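Local coordinates for protein dTDP-4-dehydrorhamnose 3,5-epimerase (Elizabethkingia anophelis NUHP1, PDB 6C46) that probably catalyses epimerization at the 3' and 5' carbons of dTDP-4-dehydro-6-deoxyglucose, a step of dTDP-L-rhamnose biosynthesis, and binds calcium, at residues D18-P24 and K116-P122; G68-K73 and S150-F156; G87-A93 and Y107-A113; G128-L132 and D164-P168. All coordinates share one frame; numbering follows the deposited sequence. Where two conformers were deposited one is given.

Interaction 1: D18-P24 and K116-P122; sequences DCYIIEP and KLQFYVP
Y20 and Y120 face each other as an antiparallel hydrogen-bonded pair: Y120 N reaches Y20 O at 2.8 Å, almost straight at 174°, while the return bond from Y20 N to Y120 O is longer at 3.3 Å. Two residues along, I22 N binds Q118 O at 2.8 Å, and between these pairs I21 and F119 form a non-hydrogen-bonded one. C19 holds its sulfur anti to the backbone N (chi1 174°), and SG comes to 3.2 Å from CE2 of F119, an oblique sulfur-aromatic contact suited to a small, polarizable side chain. On the face of I22 and Q118, the NE2 of Q118 lies 3.7 Å from I22 CG2; it donates to K37 O and to a water within bonding distance of I22 O and K116 O, so the NE2 end of this buried amide is satisfied. P122 CG packs on D18 CB at 3.7 Å, just beyond the strand ends. Farther out, I21, L117 and F119 turn their apolar ends onto M109 of the facing sheet, and strands 10-13 and 80-86 flank the pair by backbone bonds. Branched and aromatic residues thus fill the interior between two antiparallel sheets, as in the cupin beta-sandwich of this family.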
loop_
_atom_site.group_PDB
_atom_site.type_symbol
_atom_site.label_atom_id
_atom_site.label_comp_id
_atom_site.label_asym_id
_atom_site.label_seq_id
_atom_site.Cartn_x
_atom_site.Cartn_y
_atom_site.Cartn_z
ATOM N N ASP A 18 1.521 19.326 11.489
ATOM C CA ASP A 18 2.206 18.344 10.650
ATOM C C ASP A 18 1.351 17.132 10.352
ATOM O O ASP A 18 1.840 16.184 9.731
ATOM C CB ASP A 18 3.519 17.833 11.255
ATOM C CG ASP A 18 4.504 18.962 11.572
ATOM O OD1 ASP A 18 4.760 19.786 10.677
ATOM O OD2 ASP A 18 5.018 19.018 12.710
ATOM N N CYS A 19 0.102 17.119 10.776
ATOM C CA CYS A 19 -0.781 15.985 10.550
ATOM C C CYS A 19 -1.725 16.343 9.400
ATOM O O CYS A 19 -2.441 17.348 9.472
ATOM C CB CYS A 19 -1.508 15.681 11.869
ATOM S SG CYS A 19 -2.784 14.438 11.858
ATOM N N TYR A 20 -1.710 15.544 8.323
ATOM C CA TYR A 20 -2.399 15.912 7.089
ATOM C C TYR A 20 -3.284 14.790 6.582
ATOM O O TYR A 20 -3.021 13.604 6.810
ATOM C CB TYR A 20 -1.420 16.281 5.935
ATOM C CG TYR A 20 -0.540 17.436 6.309
ATOM C CD1 TYR A 20 -1.043 18.740 6.320
ATOM C CD2 TYR A 20 0.782 17.231 6.656
ATOM C CE1 TYR A 20 -0.248 19.808 6.700
ATOM C CE2 TYR A 20 1.590 18.292 7.024
ATOM C CZ TYR A 20 1.078 19.565 7.043
ATOM O OH TYR A 20 1.887 20.598 7.420
ATOM N N ILE A 21 -4.316 15.193 5.846
ATOM C CA ILE A 21 -5.145 14.290 5.058
ATOM C C ILE A 21 -4.651 14.340 3.616
ATOM O O ILE A 21 -4.526 15.428 3.039
ATOM C CB ILE A 21 -6.627 14.699 5.143
ATOM C CG1 ILE A 21 -7.118 14.621 6.593
ATOM C CG2 ILE A 21 -7.502 13.820 4.193
ATOM C CD1 ILE A 21 -8.390 15.440 6.820
ATOM N N ILE A 22 -4.410 13.178 3.013
ATOM C CA ILE A 22 -4.101 13.122 1.580
ATOM C C ILE A 22 -5.402 12.848 0.850
ATOM O O ILE A 22 -5.995 11.772 0.995
ATOM C CB ILE A 22 -3.078 12.041 1.241
ATOM C CG1 ILE A 22 -1.857 12.168 2.144
ATOM C CG2 ILE A 22 -2.715 12.152 -0.281
ATOM C CD1 ILE A 22 -0.666 11.289 1.731
ATOM N N GLU A 23 -5.847 13.821 0.068
ATOM C CA GLU A 23 -7.034 13.678 -0.766
ATOM C C GLU A 23 -6.606 13.286 -2.168
ATOM O O GLU A 23 -5.811 14.016 -2.782
ATOM C CB GLU A 23 -7.830 14.977 -0.812
ATOM C CG GLU A 23 -8.986 14.982 -1.820
ATOM C CD GLU A 23 -9.743 16.313 -1.820
ATOM O OE1 GLU A 23 -9.801 16.956 -0.757
ATOM O OE2 GLU A 23 -10.257 16.722 -2.876
ATOM N N PRO A 24 -7.096 12.180 -2.711
ATOM C CA PRO A 24 -6.605 11.704 -4.005
ATOM C C PRO A 24 -7.245 12.456 -5.161
ATOM O O PRO A 24 -8.359 12.975 -5.063
ATOM C CB PRO A 24 -7.047 10.236 -4.007
ATOM C CG PRO A 24 -8.410 10.318 -3.339
ATOM C CD PRO A 24 -8.251 11.394 -2.238
ATOM N N LYS A 116 -11.373 6.790 0.057
ATOM C CA LYS A 116 -10.000 6.689 -0.440
ATOM C C LYS A 116 -9.041 7.648 0.254
ATOM O O LYS A 116 -7.914 7.868 -0.223
ATOM C CB LYS A 116 -9.948 6.919 -1.953
ATOM C CG LYS A 116 -10.901 6.038 -2.738
ATOM C CD LYS A 116 -10.828 6.370 -4.257
ATOM C CE LYS A 116 -11.892 5.630 -5.067
ATOM N NZ LYS A 116 -13.286 5.996 -4.705
ATOM N N LEU A 117 -9.430 8.189 1.404
ATOM C CA LEU A 117 -8.560 9.124 2.099
ATOM C C LEU A 117 -7.395 8.416 2.792
ATOM O O LEU A 117 -7.491 7.263 3.220
ATOM C CB LEU A 117 -9.367 9.911 3.142
ATOM C CG LEU A 117 -10.463 10.824 2.553
ATOM C CD1 LEU A 117 -11.308 11.544 3.659
ATOM C CD2 LEU A 117 -9.838 11.850 1.617
ATOM N N GLN A 118 -6.291 9.140 2.939
ATOM C CA GLN A 118 -5.194 8.703 3.787
ATOM C C GLN A 118 -4.932 9.767 4.841
ATOM O O GLN A 118 -5.129 10.961 4.603
ATOM C CB GLN A 118 -3.919 8.490 2.995
ATOM C CG GLN A 118 -4.044 7.454 1.883
ATOM C CD GLN A 118 -2.876 7.607 0.953
ATOM O OE1 GLN A 118 -1.837 7.006 1.171
ATOM N NE2 GLN A 118 -3.017 8.483 -0.051
ATOM N N PHE A 119 -4.407 9.326 5.975
ATOM C CA PHE A 119 -4.201 10.182 7.140
ATOM C C PHE A 119 -2.736 10.029 7.519
ATOM O O PHE A 119 -2.268 8.903 7.739
ATOM C CB PHE A 119 -5.143 9.731 8.265
ATOM C CG PHE A 119 -5.180 10.632 9.485
ATOM C CD1 PHE A 119 -5.417 10.081 10.742
ATOM C CD2 PHE A 119 -5.064 11.999 9.379
ATOM C CE1 PHE A 119 -5.509 10.895 11.884
ATOM C CE2 PHE A 119 -5.145 12.811 10.503
ATOM C CZ PHE A 119 -5.362 12.255 11.764
ATOM N N TYR A 120 -1.994 11.135 7.518
ATOM C CA TYR A 120 -0.569 11.116 7.858
ATOM C C TYR A 120 -0.406 11.562 9.305
ATOM O O TYR A 120 -0.734 12.699 9.640
ATOM C CB TYR A 120 0.268 12.024 6.948
ATOM C CG TYR A 120 1.708 12.147 7.441
ATOM C CD1 TYR A 120 2.612 11.101 7.262
ATOM C CD2 TYR A 120 2.155 13.291 8.125
ATOM C CE1 TYR A 120 3.919 11.190 7.732
ATOM C CE2 TYR A 120 3.478 13.387 8.612
ATOM C CZ TYR A 120 4.346 12.332 8.399
ATOM O OH TYR A 120 5.645 12.377 8.857
ATOM N N VAL A 121 0.116 10.671 10.144
ATOM C CA VAL A 121 0.296 10.843 11.582
ATOM C C VAL A 121 1.802 10.945 11.841
ATOM O O VAL A 121 2.523 9.938 11.697
ATOM C CB VAL A 121 -0.299 9.659 12.362
ATOM C CG1 VAL A 121 -0.181 9.903 13.843
ATOM C CG2 VAL A 121 -1.766 9.401 11.970
ATOM N N PRO A 122 2.319 12.105 12.217
ATOM C CA PRO A 122 3.779 12.262 12.378
ATOM C C PRO A 122 4.338 11.421 13.519
ATOM O O PRO A 122 3.619 10.973 14.409
ATOM C CB PRO A 122 3.945 13.758 12.704
ATOM C CG PRO A 122 2.624 14.416 12.251
ATOM C CD PRO A 122 1.570 13.364 12.423
HETATM O O HOH W 1 -5.575 9.533 -0.490
#

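Interaction 2: G68-K73 and S150-F156; sequences GLHLQK and SEGSVKF
L71 holds CG between its backbone N and carbonyl carbon (chi1 61°), which folds the leucine back over G152: CD2 lies 3.7 Å from G152 C, and CD1 lies close to its CA. K73, in contrast, runs extended beyond CG and brings CE to 3.8 Å from the same G152 CA, so the bare glycine gives both chains room. The backbones pair antiparallel. G152 N donates to L71 O at 2.8 Å, and K73 N meets S150 O at 2.8 Å; L69 and V154 exchange bonds at the other end, where their CB atoms also pack 4.1 Å apart. The chain of Q72 passes S150 OG, with CB 3.3 Å from it, while that hydroxyl bonds N147 O and the Q72 amide is held by H76, F145 and N147. A water joins Q72 OE1 to OE2 of E151, whose side chain lies beside Y146, predicted to stack on the thymidine ring. H70, the predicted proton acceptor, has G68 CA over the centre of its ring and D178 bonded to NE2. Strand 151-153 forms one edge of the five-stranded sheet within the chain, and strand 66-72 lies between it and strand 125-131, whose A126 touches L69 and L71.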
loop_
_atom_site.group_PDB
_atom_site.type_symbol
_atom_site.label_atom_id
_atom_site.label_comp_id
_atom_site.label_asym_id
_atom_site.label_seq_id
_atom_site.Cartn_x
_atom_site.Cartn_y
_atom_site.Cartn_z
ATOM N N GLY A 68 -5.676 1.004 20.262
ATOM C CA GLY A 68 -4.928 2.229 20.535
ATOM C C GLY A 68 -5.007 2.638 21.994
ATOM O O GLY A 68 -5.565 1.883 22.796
ATOM N N LEU A 69 -4.448 3.790 22.375
ATOM C CA LEU A 69 -3.645 4.643 21.515
ATOM C C LEU A 69 -2.205 4.168 21.601
ATOM O O LEU A 69 -1.714 3.980 22.703
ATOM C CB LEU A 69 -3.772 6.113 21.960
ATOM C CG LEU A 69 -5.198 6.654 21.820
ATOM C CD1 LEU A 69 -5.421 7.857 22.749
ATOM C CD2 LEU A 69 -5.472 7.021 20.338
ATOM N N HIS A 70 -1.523 3.990 20.462
ATOM C CA HIS A 70 -0.214 3.339 20.425
ATOM C C HIS A 70 0.842 4.245 19.810
ATOM O O HIS A 70 0.543 5.082 18.951
ATOM C CB HIS A 70 -0.253 2.044 19.582
ATOM C CG HIS A 70 -1.202 1.011 20.106
ATOM N ND1 HIS A 70 -1.839 0.105 19.285
ATOM C CD2 HIS A 70 -1.603 0.725 21.367
ATOM C CE1 HIS A 70 -2.600 -0.694 20.018
ATOM N NE2 HIS A 70 -2.476 -0.341 21.286
ATOM N N LEU A 71 2.092 4.007 20.197
ATOM C CA LEU A 71 3.228 4.737 19.641
ATOM C C LEU A 71 4.488 3.954 19.980
ATOM O O LEU A 71 4.464 3.031 20.796
ATOM C CB LEU A 71 3.311 6.163 20.210
ATOM C CG LEU A 71 3.501 6.015 21.735
ATOM C CD1 LEU A 71 4.889 6.443 22.191
ATOM C CD2 LEU A 71 2.421 6.719 22.537
ATOM N N GLN A 72 5.595 4.328 19.340
ATOM C CA GLN A 72 6.917 3.862 19.737
ATOM C C GLN A 72 7.718 5.078 20.182
ATOM O O GLN A 72 7.586 6.160 19.595
ATOM C CB GLN A 72 7.633 3.105 18.582
ATOM C CG GLN A 72 7.007 1.730 18.339
ATOM C CD GLN A 72 7.753 0.836 17.362
ATOM O OE1 GLN A 72 7.443 -0.349 17.259
ATOM N NE2 GLN A 72 8.755 1.375 16.675
ATOM N N LYS A 73 8.505 4.914 21.237
ATOM C CA LYS A 73 9.187 6.043 21.871
ATOM C C LYS A 73 10.525 6.367 21.217
ATOM O O LYS A 73 11.208 5.494 20.681
ATOM C CB LYS A 73 9.432 5.767 23.348
ATOM C CG LYS A 73 8.175 5.687 24.198
ATOM C CD LYS A 73 8.577 5.363 25.653
ATOM C CE LYS A 73 7.421 4.720 26.417
ATOM N NZ LYS A 73 7.790 4.308 27.813
ATOM N N SER A 150 10.366 -0.366 22.742
ATOM C CA SER A 150 10.123 1.069 22.679
ATOM C C SER A 150 8.643 1.442 22.801
ATOM O O SER A 150 8.328 2.634 22.779
ATOM C CB SER A 150 10.657 1.634 21.354
ATOM O OG SER A 150 9.785 1.298 20.273
ATOM N N GLU A 151 7.732 0.477 22.913
ATOM C CA GLU A 151 6.315 0.796 22.784
ATOM C C GLU A 151 5.829 1.691 23.918
ATOM O O GLU A 151 6.207 1.520 25.076
ATOM C CB GLU A 151 5.496 -0.495 22.715
ATOM C CG GLU A 151 5.671 -1.171 21.361
ATOM C CD GLU A 151 4.872 -2.484 21.208
ATOM O OE1 GLU A 151 4.410 -3.037 22.219
ATOM O OE2 GLU A 151 4.722 -2.959 20.065
ATOM N N GLY A 152 5.011 2.685 23.560
ATOM C CA GLY A 152 4.309 3.502 24.524
ATOM C C GLY A 152 2.818 3.422 24.232
ATOM O O GLY A 152 2.398 2.819 23.234
ATOM N N SER A 153 2.019 4.036 25.107
ATOM C CA SER A 153 0.573 3.930 24.938
ATOM C C SER A 153 -0.123 4.989 25.774
ATOM O O SER A 153 0.426 5.492 26.756
ATOM C CB SER A 153 0.049 2.548 25.338
ATOM O OG SER A 153 0.285 2.329 26.711
ATOM N N VAL A 154 -1.345 5.319 25.364
ATOM C CA VAL A 154 -2.223 6.211 26.115
ATOM C C VAL A 154 -3.600 5.566 26.145
ATOM O O VAL A 154 -4.096 5.119 25.106
ATOM C CB VAL A 154 -2.299 7.615 25.471
ATOM C CG1 VAL A 154 -3.275 8.499 26.236
ATOM C CG2 VAL A 154 -0.927 8.256 25.429
ATOM N N LYS A 155 -4.199 5.479 27.333
ATOM C CA LYS A 155 -5.546 4.924 27.463
ATOM C C LYS A 155 -6.527 5.612 26.503
ATOM O O LYS A 155 -6.660 6.838 26.508
ATOM C CB LYS A 155 -6.007 5.093 28.918
ATOM C CG LYS A 155 -7.364 4.453 29.246
ATOM C CD LYS A 155 -7.325 2.961 28.976
ATOM C CE LYS A 155 -8.583 2.255 29.470
ATOM N NZ LYS A 155 -8.746 2.293 30.934
ATOM N N PHE A 156 -7.216 4.815 25.680
ATOM C CA PHE A 156 -8.019 5.376 24.587
ATOM C C PHE A 156 -9.114 6.318 25.095
ATOM O O PHE A 156 -9.417 7.331 24.446
ATOM C CB PHE A 156 -8.642 4.242 23.762
ATOM C CG PHE A 156 -9.802 3.562 24.446
ATOM C CD1 PHE A 156 -9.592 2.685 25.515
ATOM C CD2 PHE A 156 -11.111 3.790 24.014
ATOM C CE1 PHE A 156 -10.678 2.068 26.161
ATOM C CE2 PHE A 156 -12.203 3.171 24.649
ATOM C CZ PHE A 156 -11.983 2.304 25.730
HETATM O O HOH W 2 -5.989 2.190 25.437
HETATM O O HOH W 3 5.005 -1.221 18.091
HETATM O O HOH W 4 8.678 1.442 26.666
#

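Interaction 3: G87-A93 and Y107-A113; sequences GRVWDVA and YGMELSA
R88 meets E110 along most of its length. Its CB lies 4.0 Å from E110 OE1, CG packs on S112 CB at 3.9 Å, CD lies 3.8 Å from E110 OE1, and a bend at chi3 (55°) swings the guanidinium over the neighbouring strand. There NE donates to OE1 at 2.9 Å, nearly straight, and NH2 donates to OE2 at 2.9 Å. The grip is side-on, yet the two planes stand 54° apart: both oxygens lie near the guanidinium plane but are met from above the carboxylate plane. Beside this pair the indole of W90 spreads over the partner backbone, with G108 C 3.4 Å above the plane toward its rim and CE3 3.5 Å from M109 C. G108, lacking a side chain, lets the ring settle there, and K166 adds a cation-pi contact. On the largely apolar face of V89 and L111, L111 CD1 touches D91 CB at 3.7 Å, while H127 bonds the carboxylate. R88 is exposed and E110 partly so; solvent probably weakens their attraction, which supplements the backbone bonds.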
loop_
_atom_site.group_PDB
_atom_site.type_symbol
_atom_site.label_atom_id
_atom_site.label_comp_id
_atom_site.label_asym_id
_atom_site.label_seq_id
_atom_site.Cartn_x
_atom_site.Cartn_y
_atom_site.Cartn_z
ATOM N N GLY A 87 -14.402 -1.408 3.938
ATOM C CA GLY A 87 -15.205 -1.003 5.082
ATOM C C GLY A 87 -14.954 0.442 5.488
ATOM O O GLY A 87 -14.597 1.299 4.673
ATOM N N ARG A 88 -15.152 0.712 6.776
ATOM C CA ARG A 88 -15.058 2.064 7.311
ATOM C C ARG A 88 -14.457 2.006 8.705
ATOM O O ARG A 88 -14.858 1.164 9.518
ATOM C CB ARG A 88 -16.450 2.735 7.410
ATOM C CG ARG A 88 -17.269 2.821 6.135
ATOM C CD ARG A 88 -18.769 3.093 6.491
ATOM N NE ARG A 88 -18.906 4.285 7.329
ATOM C CZ ARG A 88 -19.703 4.405 8.388
ATOM N NH1 ARG A 88 -20.475 3.392 8.788
ATOM N NH2 ARG A 88 -19.732 5.561 9.040
ATOM N N VAL A 89 -13.532 2.922 9.002
ATOM C CA VAL A 89 -13.007 3.071 10.358
ATOM C C VAL A 89 -13.030 4.542 10.758
ATOM O O VAL A 89 -13.070 5.446 9.917
ATOM C CB VAL A 89 -11.575 2.530 10.530
ATOM C CG1 VAL A 89 -11.480 1.042 10.118
ATOM C CG2 VAL A 89 -10.565 3.418 9.753
ATOM N N TRP A 90 -13.029 4.765 12.069
ATOM C CA TRP A 90 -12.811 6.089 12.647
ATOM C C TRP A 90 -11.418 6.073 13.255
ATOM O O TRP A 90 -11.128 5.255 14.130
ATOM C CB TRP A 90 -13.868 6.431 13.699
ATOM C CG TRP A 90 -13.754 7.844 14.228
ATOM C CD1 TRP A 90 -13.163 8.249 15.393
ATOM C CD2 TRP A 90 -14.252 9.026 13.595
ATOM N NE1 TRP A 90 -13.261 9.617 15.519
ATOM C CE2 TRP A 90 -13.926 10.118 14.430
ATOM C CE3 TRP A 90 -14.940 9.267 12.400
ATOM C CZ2 TRP A 90 -14.270 11.434 14.112
ATOM C CZ3 TRP A 90 -15.286 10.579 12.086
ATOM C CH2 TRP A 90 -14.946 11.644 12.943
ATOM N N ASP A 91 -10.559 6.957 12.780
ATOM C CA ASP A 91 -9.142 6.948 13.096
ATOM C C ASP A 91 -8.807 8.207 13.886
ATOM O O ASP A 91 -9.249 9.292 13.510
ATOM C CB ASP A 91 -8.325 6.922 11.818
ATOM C CG ASP A 91 -6.879 6.618 12.079
ATOM O OD1 ASP A 91 -6.481 5.432 11.966
ATOM O OD2 ASP A 91 -6.155 7.567 12.435
ATOM N N VAL A 92 -8.011 8.074 14.957
ATOM C CA VAL A 92 -7.725 9.196 15.860
ATOM C C VAL A 92 -6.221 9.338 16.055
ATOM O O VAL A 92 -5.517 8.342 16.236
ATOM C CB VAL A 92 -8.412 8.999 17.234
ATOM C CG1 VAL A 92 -7.989 10.094 18.194
ATOM C CG2 VAL A 92 -9.941 8.999 17.080
ATOM N N ALA A 93 -5.732 10.572 16.009
ATOM C CA ALA A 93 -4.342 10.898 16.302
ATOM C C ALA A 93 -4.288 11.891 17.457
ATOM O O ALA A 93 -5.181 12.734 17.596
ATOM C CB ALA A 93 -3.637 11.487 15.077
ATOM N N TYR A 107 -7.417 14.601 17.039
ATOM C CA TYR A 107 -8.207 14.780 15.828
ATOM C C TYR A 107 -8.633 13.419 15.309
ATOM O O TYR A 107 -7.828 12.485 15.269
ATOM C CB TYR A 107 -7.412 15.531 14.752
ATOM C CG TYR A 107 -8.208 15.766 13.470
ATOM C CD1 TYR A 107 -9.212 16.731 13.422
ATOM C CD2 TYR A 107 -7.935 15.054 12.327
ATOM C CE1 TYR A 107 -9.940 16.957 12.250
ATOM C CE2 TYR A 107 -8.656 15.277 11.151
ATOM C CZ TYR A 107 -9.644 16.219 11.123
ATOM O OH TYR A 107 -10.341 16.413 9.954
ATOM N N GLY A 108 -9.893 13.301 14.936
ATOM C CA GLY A 108 -10.403 12.057 14.396
ATOM C C GLY A 108 -11.092 12.287 13.069
ATOM O O GLY A 108 -11.619 13.363 12.799
ATOM N N MET A 109 -11.126 11.234 12.258
ATOM C CA MET A 109 -11.751 11.312 10.945
ATOM C C MET A 109 -12.086 9.912 10.460
ATOM O O MET A 109 -11.435 8.929 10.839
ATOM C CB MET A 109 -10.813 11.999 9.940
ATOM C CG MET A 109 -9.552 11.162 9.674
ATOM S SD MET A 109 -8.525 11.863 8.382
ATOM C CE MET A 109 -9.622 11.693 6.957
ATOM N N GLU A 110 -13.082 9.837 9.574
ATOM C CA GLU A 110 -13.458 8.565 8.970
ATOM C C GLU A 110 -12.558 8.264 7.772
ATOM O O GLU A 110 -12.376 9.106 6.886
ATOM C CB GLU A 110 -14.934 8.574 8.535
ATOM C CG GLU A 110 -15.331 7.266 7.818
ATOM C CD GLU A 110 -16.831 7.083 7.626
ATOM O OE1 GLU A 110 -17.229 6.556 6.563
ATOM O OE2 GLU A 110 -17.612 7.453 8.528
ATOM N N LEU A 111 -11.989 7.065 7.751
ATOM C CA LEU A 111 -11.272 6.538 6.598
ATOM C C LEU A 111 -12.082 5.370 6.053
ATOM O O LEU A 111 -12.530 4.517 6.827
ATOM C CB LEU A 111 -9.863 6.076 7.000
ATOM C CG LEU A 111 -9.004 7.164 7.647
ATOM C CD1 LEU A 111 -7.705 6.579 8.202
ATOM C CD2 LEU A 111 -8.675 8.270 6.641
ATOM N N SER A 112 -12.281 5.323 4.738
ATOM C CA SER A 112 -13.111 4.265 4.185
ATOM C C SER A 112 -12.589 3.852 2.809
ATOM O O SER A 112 -11.855 4.591 2.145
ATOM C CB SER A 112 -14.584 4.718 4.090
ATOM O OG SER A 112 -14.769 5.695 3.065
ATOM N N ALA A 113 -12.983 2.655 2.383
ATOM C CA ALA A 113 -12.653 2.240 1.027
ATOM C C ALA A 113 -13.291 3.183 0.037
ATOM O O ALA A 113 -12.696 3.521 -0.993
ATOM C CB ALA A 113 -13.132 0.811 0.776
#

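Interaction 4: G128-L132 and D164-P168; sequences GFVVL and DWKIP
The carbonyl oxygen of W165, touched from the strand by V130 CG1 at 3.7 Å, accepts a 2.8 Å bond from the backbone N of I167. This bond spans K166, whose positive phi of 74° and negative psi make the bend a classic gamma turn. Just ahead, D164 OD1 takes the backbone N of K166 at 2.9 Å in an Asx turn, which fits an aspartate with its short carboxylate arm. The two turns shape the loop so that W165 and I167 both lie against strand 125-131. W165 meets it with the edge of its indole: CZ3 is 3.8 Å from F129 CA, and CH2 is 3.9 Å from G128 C, where a glycine lets the large ring come up to the backbone. V130 runs alongside W165 in the opposite sense, CG1 beside CE3. V130 CG2, anti to its backbone N, meets I167 CD1 tip to tip at 3.6 Å. L132 crosses I167, its CD2 3.5 Å from CG2, so branched aliphatic chains pack together where the strand ends. The indole nitrogen is satisfied by F156 O, and the F156 ring stands edge-to-face to W165. The loop, which follows strand 151-153 and precedes helix 176-179 in the chain, packs on one face of the sheet: W165 reaches V92 of strand 88-95 and L66 and L69 of strand 66-72, the two neighbours of strand 125-131.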
loop_
_atom_site.group_PDB
_atom_site.type_symbol
_atom_site.label_atom_id
_atom_site.label_comp_id
_atom_site.label_asym_id
_atom_site.label_seq_id
_atom_site.Cartn_x
_atom_site.Cartn_y
_atom_site.Cartn_z
ATOM N N GLY A 128 -4.775 5.540 16.961
ATOM C CA GLY A 128 -5.666 4.405 17.166
ATOM C C GLY A 128 -6.840 4.483 16.220
ATOM O O GLY A 128 -7.030 5.483 15.529
ATOM N N PHE A 129 -7.645 3.415 16.197
ATOM C CA PHE A 129 -8.830 3.446 15.350
ATOM C C PHE A 129 -9.881 2.479 15.863
ATOM O O PHE A 129 -9.580 1.550 16.616
ATOM C CB PHE A 129 -8.493 3.132 13.895
ATOM C CG PHE A 129 -8.192 1.685 13.624
ATOM C CD1 PHE A 129 -9.173 0.845 13.124
ATOM C CD2 PHE A 129 -6.916 1.177 13.817
ATOM C CE1 PHE A 129 -8.893 -0.491 12.839
ATOM C CE2 PHE A 129 -6.624 -0.155 13.534
ATOM C CZ PHE A 129 -7.615 -0.992 13.047
ATOM N N VAL A 130 -11.131 2.703 15.432
ATOM C CA VAL A 130 -12.236 1.803 15.762
ATOM C C VAL A 130 -12.940 1.409 14.471
ATOM O O VAL A 130 -13.039 2.213 13.538
ATOM C CB VAL A 130 -13.236 2.460 16.738
ATOM C CG1 VAL A 130 -13.825 3.706 16.097
ATOM C CG2 VAL A 130 -14.350 1.473 17.130
ATOM N N VAL A 131 -13.387 0.157 14.394
ATOM C CA VAL A 131 -14.037 -0.333 13.182
ATOM C C VAL A 131 -15.500 0.074 13.233
ATOM O O VAL A 131 -16.209 -0.263 14.183
ATOM C CB VAL A 131 -13.890 -1.855 13.047
ATOM C CG1 VAL A 131 -14.716 -2.346 11.878
ATOM C CG2 VAL A 131 -12.392 -2.238 12.873
ATOM N N LEU A 132 -15.956 0.786 12.209
ATOM C CA LEU A 132 -17.347 1.233 12.153
ATOM C C LEU A 132 -18.251 0.292 11.380
ATOM O O LEU A 132 -19.468 0.274 11.619
ATOM C CB LEU A 132 -17.417 2.611 11.496
ATOM C CG LEU A 132 -16.555 3.681 12.143
ATOM C CD1 LEU A 132 -16.614 4.937 11.289
ATOM C CD2 LEU A 132 -17.065 3.948 13.558
ATOM N N ASP A 164 -13.883 11.331 21.256
ATOM C CA ASP A 164 -15.149 10.768 20.793
ATOM C C ASP A 164 -14.851 9.589 19.865
ATOM O O ASP A 164 -14.419 9.783 18.724
ATOM C CB ASP A 164 -15.957 11.841 20.067
ATOM C CG ASP A 164 -17.318 11.350 19.598
ATOM O OD1 ASP A 164 -17.657 10.171 19.833
ATOM O OD2 ASP A 164 -18.066 12.168 19.012
ATOM N N TRP A 165 -15.107 8.365 20.335
ATOM C CA TRP A 165 -14.868 7.178 19.526
ATOM C C TRP A 165 -16.112 6.744 18.757
ATOM O O TRP A 165 -16.136 5.637 18.219
ATOM C CB TRP A 165 -14.328 6.041 20.400
ATOM C CG TRP A 165 -12.907 6.291 20.832
ATOM C CD1 TRP A 165 -12.489 6.798 22.035
ATOM C CD2 TRP A 165 -11.719 6.078 20.053
ATOM N NE1 TRP A 165 -11.113 6.896 22.047
ATOM C CE2 TRP A 165 -10.625 6.458 20.849
ATOM C CE3 TRP A 165 -11.478 5.575 18.765
ATOM C CZ2 TRP A 165 -9.301 6.364 20.395
ATOM C CZ3 TRP A 165 -10.165 5.492 18.312
ATOM C CH2 TRP A 165 -9.099 5.882 19.128
ATOM N N LYS A 166 -17.148 7.587 18.728
ATOM C CA LYS A 166 -18.291 7.513 17.813
ATOM C C LYS A 166 -19.316 6.419 18.099
ATOM O O LYS A 166 -20.520 6.682 18.046
ATOM C CB LYS A 166 -17.811 7.357 16.358
ATOM C CG LYS A 166 -16.825 8.438 15.913
ATOM C CD LYS A 166 -17.352 9.831 16.190
ATOM C CE LYS A 166 -17.901 10.499 14.960
ATOM N NZ LYS A 166 -18.073 11.958 15.219
ATOM N N ILE A 167 -18.888 5.197 18.381
ATOM C CA ILE A 167 -19.853 4.106 18.528
ATOM C C ILE A 167 -20.221 3.961 19.996
ATOM O O ILE A 167 -19.530 4.530 20.857
ATOM C CB ILE A 167 -19.293 2.799 17.944
ATOM C CG1 ILE A 167 -18.161 2.273 18.826
ATOM C CG2 ILE A 167 -18.844 3.039 16.465
ATOM C CD1 ILE A 167 -17.657 0.877 18.448
ATOM N N PRO A 168 -21.299 3.247 20.328
ATOM C CA PRO A 168 -21.655 3.068 21.740
ATOM C C PRO A 168 -20.538 2.362 22.484
ATOM O O PRO A 168 -19.886 1.460 21.950
ATOM C CB PRO A 168 -22.924 2.209 21.683
ATOM C CG PRO A 168 -23.489 2.459 20.329
ATOM C CD PRO A 168 -22.310 2.653 19.432
#

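In the fold
From the N terminus, 18-24 opens interaction 1, which closes at 116-122; meanwhile 68-73 opens interaction 2, which waits until 150-156. Interaction 3, the short hairpin of 87-93 and 107-113, falls within both spans. Interactions 1 and 2 cross, and interaction 4, begun at 128-132 after interaction 1 has closed, crosses interaction 2 and ends at 164-168. Interaction 1 belongs to the six-stranded sheet, interactions 2 and 3 to opposite edges of the five-stranded one. Packing of F119 on D91 and M109 joins the sheets between interactions 1 and 3. Strand 125-131 brings interaction 4 between interactions 3 and 2, beside both, through backbone bonds to 87-93 and packing on L69.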